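Local atomic coordinates of tubulin-specific chaperone (Trypanosoma brucei, PDB entry 4B6W), a protein that probably binds alpha-tubulin and microtubule plus ends as tubulin-binding cofactor B, represented here by its ubiquitin-like domain. Residues V3-T8 with Y70-E75; T8-R13 with H79-Q84; M14-K19 with T36-P41; Q25-I30 with M61-Q66; S29-V34 with M45-I50. All blocks are in the same frame, centred on the assembly; numbering follows the deposited sequence.

Interaction 1. Residues V3-T8 with Y70-E75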
# COMPACT_ATOMS: atom_id res chain seq x y z
N VAL A 3 11.83 3.11 -0.91
CA VAL A 3 11.61 1.69 -1.23
C VAL A 3 10.93 1.47 -2.58
O VAL A 3 10.14 2.30 -3.02
CB VAL A 3 10.76 0.95 -0.15
CG1 VAL A 3 11.63 0.69 1.10
CG2 VAL A 3 9.48 1.73 0.20
N LYS A 4 11.27 0.36 -3.21
CA LYS A 4 10.60 -0.13 -4.40
C LYS A 4 9.62 -1.22 -3.98
O LYS A 4 10.05 -2.24 -3.44
CB LYS A 4 11.63 -0.74 -5.38
CG LYS A 4 11.06 -1.11 -6.74
CD LYS A 4 12.15 -1.72 -7.66
CE LYS A 4 12.31 -3.21 -7.42
NZ LYS A 4 12.59 -3.95 -8.67
N VAL A 5 8.32 -1.01 -4.21
CA VAL A 5 7.30 -2.01 -3.88
C VAL A 5 6.38 -2.27 -5.08
O VAL A 5 6.42 -1.55 -6.08
CB VAL A 5 6.47 -1.59 -2.63
CG1 VAL A 5 7.37 -1.42 -1.47
CG2 VAL A 5 5.69 -0.27 -2.86
N SER A 6 5.56 -3.31 -5.00
CA SER A 6 4.50 -3.47 -5.99
C SER A 6 3.13 -3.27 -5.35
O SER A 6 2.98 -3.30 -4.15
CB SER A 6 4.60 -4.82 -6.73
OG SER A 6 4.82 -5.88 -5.85
N LEU A 7 2.12 -3.05 -6.17
CA LEU A 7 0.78 -2.82 -5.65
C LEU A 7 -0.12 -3.86 -6.25
O LEU A 7 -0.07 -4.10 -7.48
CB LEU A 7 0.25 -1.45 -6.01
CG LEU A 7 0.99 -0.19 -5.60
CD1 LEU A 7 0.29 1.04 -6.20
CD2 LEU A 7 1.05 -0.10 -4.10
N THR A 8 -0.93 -4.45 -5.38
CA THR A 8 -2.00 -5.35 -5.74
C THR A 8 -3.32 -4.76 -5.19
O THR A 8 -3.31 -3.83 -4.39
CB THR A 8 -1.75 -6.74 -5.16
OG1 THR A 8 -1.66 -6.65 -3.72
CG2 THR A 8 -0.46 -7.35 -5.71
N TYR A 70 6.41 0.84 9.65
CA TYR A 70 6.08 -0.56 9.42
C TYR A 70 7.25 -1.42 8.90
O TYR A 70 7.06 -2.58 8.55
CB TYR A 70 4.86 -0.63 8.50
CG TYR A 70 3.65 -0.04 9.17
CD1 TYR A 70 3.05 -0.70 10.22
CD2 TYR A 70 3.14 1.20 8.79
CE1 TYR A 70 1.96 -0.16 10.89
CE2 TYR A 70 2.05 1.73 9.42
CZ TYR A 70 1.46 1.05 10.48
OH TYR A 70 0.37 1.55 11.14
N GLN A 71 8.45 -0.85 8.90
CA GLN A 71 9.67 -1.56 8.52
C GLN A 71 9.58 -2.08 7.08
O GLN A 71 10.10 -3.15 6.75
CB GLN A 71 9.99 -2.69 9.53
CG GLN A 71 10.11 -2.22 10.98
CD GLN A 71 10.29 -3.36 11.99
OE1 GLN A 71 9.36 -4.18 12.25
NE2 GLN A 71 11.48 -3.39 12.62
N CYS A 72 8.95 -1.30 6.21
CA CYS A 72 8.88 -1.64 4.80
C CYS A 72 10.27 -1.69 4.13
O CYS A 72 11.16 -0.89 4.47
CB CYS A 72 7.97 -0.68 4.07
SG CYS A 72 7.62 -1.16 2.38
N ARG A 73 10.45 -2.65 3.23
CA ARG A 73 11.72 -2.85 2.55
C ARG A 73 11.47 -3.00 1.07
O ARG A 73 10.31 -3.14 0.64
CB ARG A 73 12.44 -4.11 3.04
CG ARG A 73 12.65 -4.22 4.57
CD ARG A 73 13.53 -3.12 5.16
NE ARG A 73 13.73 -3.30 6.61
CZ ARG A 73 14.53 -4.21 7.15
NH1 ARG A 73 15.24 -5.07 6.39
NH2 ARG A 73 14.64 -4.29 8.48
N ASP A 74 12.54 -2.97 0.28
CA ASP A 74 12.42 -3.21 -1.14
C ASP A 74 11.81 -4.59 -1.39
O ASP A 74 12.11 -5.56 -0.66
CB ASP A 74 13.78 -3.12 -1.84
CG ASP A 74 14.31 -1.71 -1.92
OD1 ASP A 74 13.63 -0.84 -2.45
OD2 ASP A 74 15.43 -1.46 -1.47
N GLU A 75 10.96 -4.66 -2.40
CA GLU A 75 10.38 -5.89 -2.93
C GLU A 75 9.19 -6.37 -2.12
O GLU A 75 8.66 -7.45 -2.36
CB GLU A 75 11.43 -7.00 -3.11
CG GLU A 75 12.86 -6.55 -3.57
CD GLU A 75 12.85 -5.65 -4.81
OE1 GLU A 75 11.86 -5.77 -5.59
OE2 GLU A 75 13.83 -4.84 -5.01

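Interaction 2. Residues T8-R13 with H79-Q84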
# COMPACT_ATOMS: atom_id res chain seq x y z
N THR A 8 -0.93 -4.45 -5.38
CA THR A 8 -2.00 -5.35 -5.74
C THR A 8 -3.32 -4.76 -5.19
O THR A 8 -3.31 -3.83 -4.39
CB THR A 8 -1.75 -6.74 -5.16
OG1 THR A 8 -1.66 -6.65 -3.72
CG2 THR A 8 -0.46 -7.35 -5.71
N HIS A 9 -4.44 -5.31 -5.64
CA HIS A 9 -5.76 -4.76 -5.33
C HIS A 9 -6.75 -5.86 -5.06
O HIS A 9 -6.94 -6.70 -5.90
CB HIS A 9 -6.25 -3.91 -6.52
CG HIS A 9 -7.50 -3.14 -6.22
ND1 HIS A 9 -8.60 -3.17 -7.05
CD2 HIS A 9 -7.82 -2.34 -5.18
CE1 HIS A 9 -9.55 -2.41 -6.52
NE2 HIS A 9 -9.11 -1.91 -5.38
N SER A 10 -7.42 -5.83 -3.91
CA SER A 10 -8.36 -6.89 -3.50
C SER A 10 -9.58 -7.10 -4.40
O SER A 10 -10.24 -8.14 -4.29
CB SER A 10 -8.84 -6.67 -2.06
OG SER A 10 -9.80 -5.63 -1.96
N ALA A 11 -9.88 -6.12 -5.26
CA ALA A 11 -11.08 -6.13 -6.08
C ALA A 11 -10.76 -6.13 -7.55
O ALA A 11 -11.62 -5.85 -8.36
CB ALA A 11 -11.94 -4.94 -5.76
N SER A 12 -9.53 -6.44 -7.94
CA SER A 12 -9.21 -6.53 -9.36
C SER A 12 -8.03 -7.43 -9.65
O SER A 12 -7.32 -7.88 -8.74
CB SER A 12 -8.97 -5.12 -9.98
OG SER A 12 -7.66 -4.61 -9.74
N ARG A 13 -7.81 -7.67 -10.93
CA ARG A 13 -6.61 -8.36 -11.34
C ARG A 13 -5.40 -7.41 -11.59
O ARG A 13 -4.28 -7.88 -11.76
CB ARG A 13 -6.90 -9.27 -12.56
CG ARG A 13 -7.39 -8.52 -13.77
CD ARG A 13 -7.65 -9.45 -14.92
NE ARG A 13 -8.99 -10.00 -14.91
CZ ARG A 13 -9.45 -10.85 -15.82
NH1 ARG A 13 -8.65 -11.25 -16.80
NH2 ARG A 13 -10.69 -11.31 -15.76
N HIS A 79 -0.78 -4.29 -0.54
CA HIS A 79 -2.03 -4.84 -1.07
C HIS A 79 -3.17 -3.92 -0.65
O HIS A 79 -3.32 -3.60 0.53
CB HIS A 79 -2.24 -6.26 -0.57
CG HIS A 79 -3.55 -6.86 -0.98
ND1 HIS A 79 -3.87 -7.14 -2.30
CD2 HIS A 79 -4.62 -7.27 -0.24
CE1 HIS A 79 -5.07 -7.70 -2.35
NE2 HIS A 79 -5.54 -7.79 -1.12
N VAL A 80 -3.95 -3.48 -1.63
CA VAL A 80 -5.04 -2.54 -1.37
C VAL A 80 -6.38 -3.27 -1.15
O VAL A 80 -6.91 -3.89 -2.08
CB VAL A 80 -5.15 -1.50 -2.53
CG1 VAL A 80 -6.25 -0.50 -2.27
CG2 VAL A 80 -3.79 -0.81 -2.73
N VAL A 81 -6.91 -3.22 0.07
CA VAL A 81 -8.18 -3.83 0.35
C VAL A 81 -9.28 -2.79 0.14
O VAL A 81 -9.25 -1.72 0.71
CB VAL A 81 -8.24 -4.44 1.77
CG1 VAL A 81 -9.53 -5.26 1.92
CG2 VAL A 81 -7.02 -5.30 2.03
N ASP A 82 -10.24 -3.12 -0.72
CA ASP A 82 -11.27 -2.22 -1.17
C ASP A 82 -12.52 -2.42 -0.32
O ASP A 82 -13.13 -3.50 -0.36
CB ASP A 82 -11.58 -2.48 -2.65
CG ASP A 82 -12.48 -1.40 -3.27
OD1 ASP A 82 -13.52 -1.08 -2.68
OD2 ASP A 82 -12.16 -0.86 -4.35
N LEU A 83 -12.89 -1.38 0.42
CA LEU A 83 -14.07 -1.40 1.30
C LEU A 83 -15.28 -0.59 0.78
O LEU A 83 -16.27 -0.43 1.51
CB LEU A 83 -13.70 -0.87 2.69
CG LEU A 83 -12.82 -1.73 3.61
CD1 LEU A 83 -11.46 -1.93 3.05
CD2 LEU A 83 -12.74 -1.07 5.00
N GLN A 84 -15.23 -0.09 -0.46
CA GLN A 84 -16.26 0.87 -0.89
C GLN A 84 -17.59 0.16 -1.09
O GLN A 84 -17.63 -0.92 -1.66
CB GLN A 84 -15.83 1.72 -2.11
CG GLN A 84 -15.78 1.03 -3.47
CD GLN A 84 -15.24 1.96 -4.58
OE1 GLN A 84 -15.92 2.90 -5.00
NE2 GLN A 84 -14.04 1.67 -5.06

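Interaction 3. Residues M14-K19 with T36-P41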
# COMPACT_ATOMS: atom_id res chain seq x y z
N MSE A 14 -5.70 -6.10 -11.53
CA MSE A 14 -4.73 -5.03 -11.70
C MSE A 14 -3.61 -5.18 -10.66
O MSE A 14 -3.85 -5.42 -9.48
CB MSE A 14 -5.37 -3.62 -11.56
CG MSE A 14 -6.57 -3.27 -12.47
SE MSE A 14 -7.24 -1.39 -12.27
CE MSE A 14 -8.33 -1.60 -10.63
N ARG A 15 -2.06 -5.23 -11.31
CA ARG A 15 -0.94 -5.16 -10.42
C ARG A 15 -0.09 -4.01 -10.92
O ARG A 15 0.05 -3.83 -12.13
CB ARG A 15 -0.20 -6.48 -10.51
CG ARG A 15 1.07 -6.53 -9.73
CD ARG A 15 1.59 -7.96 -9.66
NE ARG A 15 3.02 -7.95 -9.40
CZ ARG A 15 3.95 -7.89 -10.35
NH1 ARG A 15 3.62 -7.86 -11.63
NH2 ARG A 15 5.23 -7.87 -9.99
N VAL A 16 0.46 -3.21 -10.02
CA VAL A 16 1.48 -2.23 -10.41
C VAL A 16 2.86 -2.76 -9.95
O VAL A 16 3.13 -2.84 -8.76
CB VAL A 16 1.19 -0.84 -9.81
CG1 VAL A 16 2.24 0.19 -10.28
CG2 VAL A 16 -0.24 -0.40 -10.16
N PRO A 17 3.73 -3.13 -10.91
CA PRO A 17 4.91 -3.93 -10.55
C PRO A 17 6.03 -3.21 -9.84
O PRO A 17 6.79 -3.86 -9.11
CB PRO A 17 5.41 -4.44 -11.89
CG PRO A 17 4.25 -4.22 -12.83
CD PRO A 17 3.61 -2.99 -12.36
N GLU A 18 6.16 -1.90 -10.05
CA GLU A 18 7.27 -1.14 -9.49
C GLU A 18 6.76 0.19 -9.00
O GLU A 18 6.24 0.95 -9.79
CB GLU A 18 8.28 -0.85 -10.58
CG GLU A 18 9.63 -1.49 -10.42
CD GLU A 18 10.73 -0.65 -11.03
OE1 GLU A 18 10.74 0.60 -10.83
OE2 GLU A 18 11.62 -1.25 -11.66
N LYS A 19 6.92 0.50 -7.73
CA LYS A 19 6.55 1.82 -7.24
C LYS A 19 7.57 2.25 -6.23
O LYS A 19 8.00 1.45 -5.42
CB LYS A 19 5.17 1.81 -6.58
CG LYS A 19 4.02 1.62 -7.57
CD LYS A 19 3.78 2.88 -8.43
CE LYS A 19 3.10 4.01 -7.63
NZ LYS A 19 2.91 5.24 -8.46
N THR A 36 -4.36 6.91 -8.12
CA THR A 36 -4.01 7.12 -9.55
C THR A 36 -4.00 5.79 -10.35
O THR A 36 -4.20 5.79 -11.56
CB THR A 36 -2.70 7.96 -9.74
OG1 THR A 36 -1.55 7.21 -9.37
CG2 THR A 36 -2.73 9.21 -8.87
N HIS A 37 -3.80 4.66 -9.67
CA HIS A 37 -3.80 3.35 -10.32
C HIS A 37 -5.11 2.57 -10.17
O HIS A 37 -5.56 1.98 -11.12
CB HIS A 37 -2.64 2.49 -9.77
CG HIS A 37 -1.29 3.11 -9.95
ND1 HIS A 37 -0.66 3.19 -11.18
CD2 HIS A 37 -0.46 3.70 -9.06
CE1 HIS A 37 0.51 3.79 -11.03
NE2 HIS A 37 0.66 4.10 -9.75
N PHE A 38 -5.68 2.53 -8.98
CA PHE A 38 -6.85 1.69 -8.75
C PHE A 38 -8.20 2.43 -8.62
O PHE A 38 -9.24 1.89 -9.04
CB PHE A 38 -6.61 0.74 -7.57
CG PHE A 38 -5.42 -0.18 -7.79
CD1 PHE A 38 -5.18 -0.78 -9.02
CD2 PHE A 38 -4.55 -0.44 -6.78
CE1 PHE A 38 -4.06 -1.62 -9.22
CE2 PHE A 38 -3.46 -1.28 -6.99
CZ PHE A 38 -3.23 -1.87 -8.22
N ALA A 39 -8.17 3.65 -8.10
CA ALA A 39 -9.35 4.53 -8.14
C ALA A 39 -10.44 4.11 -7.17
O ALA A 39 -11.60 4.38 -7.41
CB ALA A 39 -9.92 4.65 -9.60
N THR A 40 -10.06 3.41 -6.09
CA THR A 40 -10.86 3.29 -4.87
C THR A 40 -10.66 4.61 -4.15
O THR A 40 -9.51 5.03 -4.01
CB THR A 40 -10.33 2.18 -3.90
OG1 THR A 40 -10.27 0.92 -4.58
CG2 THR A 40 -11.24 2.03 -2.66
N PRO A 41 -11.75 5.26 -3.69
CA PRO A 41 -11.49 6.41 -2.81
C PRO A 41 -10.63 5.99 -1.60
O PRO A 41 -10.87 4.95 -1.02
CB PRO A 41 -12.88 6.85 -2.35
CG PRO A 41 -13.83 6.23 -3.31
CD PRO A 41 -13.19 4.98 -3.83

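Interaction 4. Residues Q25-I30 with M61-Q66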
# COMPACT_ATOMS: atom_id res chain seq x y z
N GLN A 25 7.07 8.99 3.99
CA GLN A 25 5.70 9.28 3.57
C GLN A 25 4.66 8.70 4.51
O GLN A 25 4.75 7.55 4.95
CB GLN A 25 5.42 8.72 2.18
CG GLN A 25 6.22 9.38 1.05
CD GLN A 25 5.65 9.05 -0.33
OE1 GLN A 25 6.39 8.78 -1.29
NE2 GLN A 25 4.34 9.07 -0.44
N THR A 26 3.65 9.49 4.80
CA THR A 26 2.53 9.01 5.61
C THR A 26 1.77 8.03 4.76
O THR A 26 1.73 8.16 3.53
CB THR A 26 1.59 10.15 5.96
OG1 THR A 26 1.10 10.72 4.73
CG2 THR A 26 2.31 11.23 6.82
N ILE A 27 1.16 7.04 5.40
CA ILE A 27 0.29 6.12 4.67
C ILE A 27 -0.84 6.84 3.95
O ILE A 27 -1.26 6.42 2.89
CB ILE A 27 -0.32 5.03 5.61
CG1 ILE A 27 0.82 4.18 6.20
CG2 ILE A 27 -1.33 4.20 4.85
CD1 ILE A 27 1.71 3.50 5.15
N GLU A 28 -1.31 7.95 4.50
CA GLU A 28 -2.35 8.73 3.81
C GLU A 28 -1.91 9.28 2.46
O GLU A 28 -2.71 9.35 1.52
CB GLU A 28 -2.73 9.92 4.67
CG GLU A 28 -3.77 10.83 4.07
CD GLU A 28 -4.10 11.99 5.01
OE1 GLU A 28 -4.15 11.73 6.24
OE2 GLU A 28 -4.28 13.14 4.52
N SER A 29 -0.66 9.74 2.39
CA SER A 29 -0.13 10.31 1.15
C SER A 29 -0.00 9.18 0.13
O SER A 29 -0.28 9.38 -1.04
CB SER A 29 1.21 10.99 1.39
OG SER A 29 2.24 10.05 1.64
N ILE A 30 0.36 7.98 0.60
CA ILE A 30 0.52 6.81 -0.27
C ILE A 30 -0.81 6.39 -0.90
O ILE A 30 -0.86 6.09 -2.09
CB ILE A 30 1.17 5.62 0.47
CG1 ILE A 30 2.62 5.94 0.83
CG2 ILE A 30 1.11 4.32 -0.35
CD1 ILE A 30 3.20 4.97 1.83
N MSE A 61 -2.36 -0.55 7.64
CA MSE A 61 -1.50 0.53 8.13
C MSE A 61 -2.28 1.82 8.38
O MSE A 61 -3.13 2.22 7.58
CB MSE A 61 -0.34 0.77 7.16
CG MSE A 61 0.55 -0.46 6.96
SE MSE A 61 2.08 -0.17 5.74
CE MSE A 61 1.13 -0.30 3.99
N ALA A 62 -1.95 2.47 9.49
CA ALA A 62 -2.67 3.64 9.97
C ALA A 62 -2.30 4.84 9.12
O ALA A 62 -1.11 5.10 8.90
CB ALA A 62 -2.35 3.89 11.49
N ASN A 63 -3.31 5.58 8.65
CA ASN A 63 -3.12 6.77 7.83
C ASN A 63 -2.11 7.79 8.35
O ASN A 63 -1.44 8.42 7.55
CB ASN A 63 -4.44 7.50 7.62
CG ASN A 63 -5.35 6.79 6.69
OD1 ASN A 63 -4.94 5.86 6.03
ND2 ASN A 63 -6.60 7.22 6.62
N ASP A 64 -2.04 7.97 9.67
CA ASP A 64 -1.15 9.00 10.25
C ASP A 64 0.28 8.55 10.48
O ASP A 64 1.11 9.36 10.90
CB ASP A 64 -1.74 9.59 11.55
CG ASP A 64 -1.70 8.63 12.74
OD1 ASP A 64 -1.85 7.39 12.56
OD2 ASP A 64 -1.56 9.14 13.89
N LYS A 65 0.57 7.28 10.24
CA LYS A 65 1.91 6.75 10.39
C LYS A 65 2.66 6.76 9.05
O LYS A 65 2.07 6.80 7.99
CB LYS A 65 1.87 5.30 10.90
CG LYS A 65 1.35 5.11 12.30
CD LYS A 65 2.26 5.76 13.28
CE LYS A 65 2.00 5.30 14.70
NZ LYS A 65 2.64 6.28 15.64
N GLN A 66 3.97 6.67 9.14
CA GLN A 66 4.82 6.69 7.99
C GLN A 66 5.10 5.27 7.57
O GLN A 66 5.04 4.35 8.38
CB GLN A 66 6.12 7.40 8.33
CG GLN A 66 5.94 8.90 8.50
CD GLN A 66 7.11 9.54 9.21
OE1 GLN A 66 7.56 9.03 10.23
NE2 GLN A 66 7.60 10.66 8.68

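Interaction 5. Residues S29-V34 with M45-I50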
# COMPACT_ATOMS: atom_id res chain seq x y z
N SER A 29 -0.66 9.74 2.39
CA SER A 29 -0.13 10.31 1.15
C SER A 29 -0.00 9.18 0.13
O SER A 29 -0.28 9.38 -1.04
CB SER A 29 1.21 10.99 1.39
OG SER A 29 2.24 10.05 1.64
N ILE A 30 0.36 7.98 0.60
CA ILE A 30 0.52 6.81 -0.27
C ILE A 30 -0.81 6.39 -0.90
O ILE A 30 -0.86 6.09 -2.09
CB ILE A 30 1.17 5.62 0.47
CG1 ILE A 30 2.62 5.94 0.83
CG2 ILE A 30 1.11 4.32 -0.35
CD1 ILE A 30 3.20 4.97 1.83
N LYS A 31 -1.88 6.40 -0.10
CA LYS A 31 -3.22 6.09 -0.60
C LYS A 31 -3.66 7.05 -1.73
O LYS A 31 -4.41 6.65 -2.64
CB LYS A 31 -4.24 6.16 0.54
CG LYS A 31 -4.12 5.06 1.57
CD LYS A 31 -5.25 5.08 2.62
CE LYS A 31 -5.01 3.98 3.69
NZ LYS A 31 -6.12 3.83 4.71
N GLU A 32 -3.23 8.31 -1.63
CA GLU A 32 -3.53 9.31 -2.64
C GLU A 32 -2.95 8.90 -3.97
O GLU A 32 -3.63 8.91 -4.99
CB GLU A 32 -2.94 10.67 -2.27
CG GLU A 32 -3.74 11.40 -1.22
CD GLU A 32 -5.14 11.69 -1.68
OE1 GLU A 32 -5.27 12.27 -2.79
OE2 GLU A 32 -6.09 11.35 -0.94
N ASN A 33 -1.67 8.58 -3.95
CA ASN A 33 -0.95 8.07 -5.11
C ASN A 33 -1.51 6.77 -5.66
O ASN A 33 -1.69 6.63 -6.87
CB ASN A 33 0.51 7.86 -4.78
CG ASN A 33 1.29 7.49 -5.98
OD1 ASN A 33 1.70 6.33 -6.14
ND2 ASN A 33 1.45 8.44 -6.88
N VAL A 34 -1.83 5.85 -4.76
CA VAL A 34 -2.47 4.58 -5.11
C VAL A 34 -3.78 4.79 -5.89
O VAL A 34 -4.08 4.03 -6.81
CB VAL A 34 -2.71 3.71 -3.85
CG1 VAL A 34 -3.53 2.48 -4.20
CG2 VAL A 34 -1.38 3.26 -3.28
N MSE A 45 -9.98 2.52 1.53
CA MSE A 45 -8.80 1.67 1.39
C MSE A 45 -8.21 1.36 2.74
O MSE A 45 -8.02 2.27 3.58
CB MSE A 45 -7.69 2.35 0.63
CG MSE A 45 -7.92 2.73 -0.78
SE MSE A 45 -6.18 3.52 -1.43
CE MSE A 45 -6.75 4.08 -3.25
N GLN A 46 -7.87 0.09 2.92
CA GLN A 46 -6.88 -0.32 3.89
C GLN A 46 -5.68 -0.81 3.11
O GLN A 46 -5.84 -1.45 2.08
CB GLN A 46 -7.43 -1.44 4.76
CG GLN A 46 -8.51 -0.96 5.68
CD GLN A 46 -9.00 -2.00 6.68
OE1 GLN A 46 -9.95 -1.73 7.41
NE2 GLN A 46 -8.40 -3.19 6.69
N LEU A 47 -4.48 -0.48 3.59
CA LEU A 47 -3.20 -0.96 3.04
C LEU A 47 -2.60 -2.09 3.93
O LEU A 47 -2.32 -1.89 5.10
CB LEU A 47 -2.20 0.20 2.86
CG LEU A 47 -2.54 1.38 1.89
CD1 LEU A 47 -1.35 2.35 1.78
CD2 LEU A 47 -3.03 0.96 0.47
N GLN A 48 -2.48 -3.28 3.33
CA GLN A 48 -1.85 -4.45 3.93
C GLN A 48 -0.39 -4.52 3.44
O GLN A 48 -0.16 -4.48 2.24
CB GLN A 48 -2.62 -5.71 3.47
CG GLN A 48 -2.08 -7.04 4.02
CD GLN A 48 -2.76 -8.24 3.43
OE1 GLN A 48 -3.66 -8.13 2.60
NE2 GLN A 48 -2.33 -9.42 3.85
N LEU A 49 0.58 -4.62 4.33
CA LEU A 49 1.99 -4.69 3.93
C LEU A 49 2.36 -6.16 4.01
O LEU A 49 2.20 -6.80 5.06
CB LEU A 49 2.91 -3.84 4.83
CG LEU A 49 4.39 -3.72 4.39
CD1 LEU A 49 4.52 -3.05 3.03
CD2 LEU A 49 5.29 -3.05 5.46
N ILE A 50 2.78 -6.70 2.86
CA ILE A 50 3.21 -8.08 2.75
C ILE A 50 4.70 -8.07 2.41
O ILE A 50 5.13 -7.32 1.57
CB ILE A 50 2.42 -8.82 1.66
CG1 ILE A 50 0.90 -8.70 1.90
CG2 ILE A 50 2.82 -10.32 1.60
CD1 ILE A 50 0.03 -8.87 0.62
O HOH W 1 -4.87 1.28 5.94

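Interaction 1. Residues V3-T8 with Y70-E75
Two backbone groups of Lys4 anchor this contact. Its N-H points at the carboxylate of Asp74, with Lys4 N 2.8 Å from Asp74 OD1 and the bond close to straight at 165°. The oxygen is met on its anti lone pair, the one turned away from OD2. The Lys4 carbonyl takes the amide of Glu75, the residue after Asp74, with Glu75 N 2.8 Å from Lys4 O, almost along the C=O axis. Asp74 CA adds a C-H...O contact to the same oxygen.

The charged part is looser. Lys4 bends at chi3 and chi4 and Glu75 at chi2, so the chains cross obliquely on the surface. Lys4 CE comes within 3.2 Å of Glu75 OE1, whereas Lys4 NZ stays 3.7 Å from that oxygen, a long salt bridge.

On the inner side the packing is apolar. Cys72, its sulfur anti to the backbone N (chi1 -171°), sets SG 3.9 Å from Val5 CG1 and 4.1 Å from Val3 CG2. Val3 CG1 rests on the backbone instead, 3.7 Å from Arg73 C. Leu49 of strand 45-50 also touches Cys72.

From Glu75 the chain runs on into strand 77-82, and the Ser6 backbone hydrogen-bonds with those of Phe76 and Ile78. The contact thus leads into the central pairing of the ubiquitin-like fold, in which the first and last strands lie side by side and parallel.

Interaction 2. Residues T8-R13 with H79-Q84
Strands 2-9 and 77-82, the parallel central pair of the ubiquitin-like sheet, run side by side here, with Thr8 beside His79 and His9 beside Val80; the first stops at His9, while the second continues to Asp82. Val80 N reaches Thr8 O over 2.9 Å from above the carbonyl plane, and Ser10 N then takes Val80 O at 2.7 Å, nearly along the C=O axis.

His79 CB lies 3.2 Å from Thr8 OG1, and CG, anti to the backbone N (chi1 176°), carries the ring across the first strand. His79 ND1 then shares a hydrogen bond of 2.7 Å with Thr8 OG1, which approaches at the ring edge. Farther on, His79 CE1 comes 3.4 Å from Ser10 N, and His79 NE2 ends 3.6 Å from Ser10 CB.

On the face of His9 and Val80, His9 lays CD2 against Val80 CG1 and makes a weak bond from NE2 to Asp82 OD2. Thr40 bonds to both of these polar groups, and Phe38 stacks on the His9 ring.

From the last bridge, at His9, the chain leaves in a type I turn ending at Ser12. There Ser10 OG accepts Asp82 N at 2.8 Å, with an angle of 163°.

Interaction 3. Residues M14-K19 with T36-P41
This is a side-chain contact near the surface, in which one end of edge strand 15-22 meets the loop that follows helix 27-35. The backbones stay well apart: Met14 CA and Phe38 CA, the nearest pair, are 7.6 Å apart, and three strand-side residues bridge the gap.

Val16 turns both methyls toward the loop. Its CG2 lies over one face of the His37 ring, a CH-pi contact 4.0 Å from the centroid, with Thr36 OG1 toward the rim of the other face. That same Val16 CG2 reaches Phe38 CZ at 3.9 Å, so one methyl touches both rings, Phe38 obliquely.

Met14, a selenomethionine, slides past Phe38 in the opposite direction. Met14 CB is 3.3 Å from Phe38 CE1, and Met14 SE lies at the edge of the ring, 5.2 Å from the Phe38 centroid, a Met-aromatic contact; the bend at chi3 turns Met14 CE to 3.6 Å from Phe38 CD1. Phe38 also stacks with His9 and touches Leu7 of strand 2-9.

Lys19 curls at chi2 and chi3 to meet His37 tip to tip. Lys19 NZ donates to His37 NE2 at 2.8 Å, only 4° out of the ring plane, and bonds to Asn33 OD1. An ammonium donor at NE2 needs a lone pair there, so His37 is probably neutral, with its proton on ND1; the nearby positive charge would favour that state.

Interaction 4. Residues Q25-I30 with M61-Q66
Ile27 packs its side chain against the loop 61-66, crossing Met61 (a selenomethionine) at about a right angle. In this ubiquitin-like fold the pair joins the start of helix 27-35 to the long connection before the last strand. Ile27 CG1 lies 3.7 Å from Met61 CB, and Ile27 CD1 is equally near Met61 SE. Leu47 and Leu67 pack around the same isoleucine.

The first turn of the helix also offers amides that cannot be satisfied within it, and the loop accepts two. Ile27 N donates to Lys65 O at 2.8 Å, nearly along the C=O axis, while Glu28 N meets a lone pair of Asn63 O at 3.1 Å. The type I turn from Ala62 to Lys65 brings these carbonyls to the same side. Just ahead, Thr26 pairs with Gln66 in a single backbone bridge.

Thr26 is the N-cap: its OG1, between the backbone N and the carbonyl carbon (chi1 60°), accepts Ser29 N at 3.1 Å. Conversely, Ser29 OG donates to a lone pair of Thr26 O at 2.7 Å.

Interaction 5. Residues S29-V34 with M45-I50
The helical segment 29-34 crosses strand 45-50 at 104°, the two segment axes passing 9.9 Å apart, and the contact has an apolar side and a polar side.

The close packing belongs to Met45, Leu47 and the helix residues facing them. Met45, a selenomethionine extended beyond CG, slides alongside the helix until its CE lies 3.7 Å from Val34 CG1, with SE 3.8 Å from Lys31 CB. On the other flank of the Lys31 chain, Leu47 CD1 touches Ile30 CG2 at 3.8 Å and Lys31 CG at 3.9 Å.

The other side is built by the extended chain of Lys31, whose methylenes run between Leu47 and Met45 and deliver NZ to the strand backbone. Lys31 NZ donates to Met45 O at 2.7 Å, from 35° above the carbonyl plane. A water accepts from Lys31 NZ at 3.1 Å and from Leu47 N, so solvent bridges this looser side. Asn63 OD1 is a third partner, so three oxygens hold the ammonium of the buried Lys31.

Strand 45-50 pairs with strand 77-82, and Val80 from there touches Val34 and Leu47. Tyr21 of edge strand 15-22 packs on Ile30 and Val34, so the helix lies across the sheet.

All five contacts belong to one small ubiquitin-like domain, whose mixed sheet has the strand order 15-22, 2-9, 77-82, 45-50, 56-58. Interactions 1 and 2 share Thr8 and strand 2-9 but sit on opposite sides of the chain's centre, about 16 Å between contact centres. Interactions 3, 4 and 5 are nested within the loop that interaction 1 closes. Interactions 4 and 5 share Ser29 and Ile30 of helix 27-35, with centres about 8 Å apart; interaction 5 is the most central. Interaction 3 touches interaction 2 through Thr40. Interaction 2 lies within the sheet, while the others join the helix or the connecting loops to it or to each other, around the adjacent first and last strands.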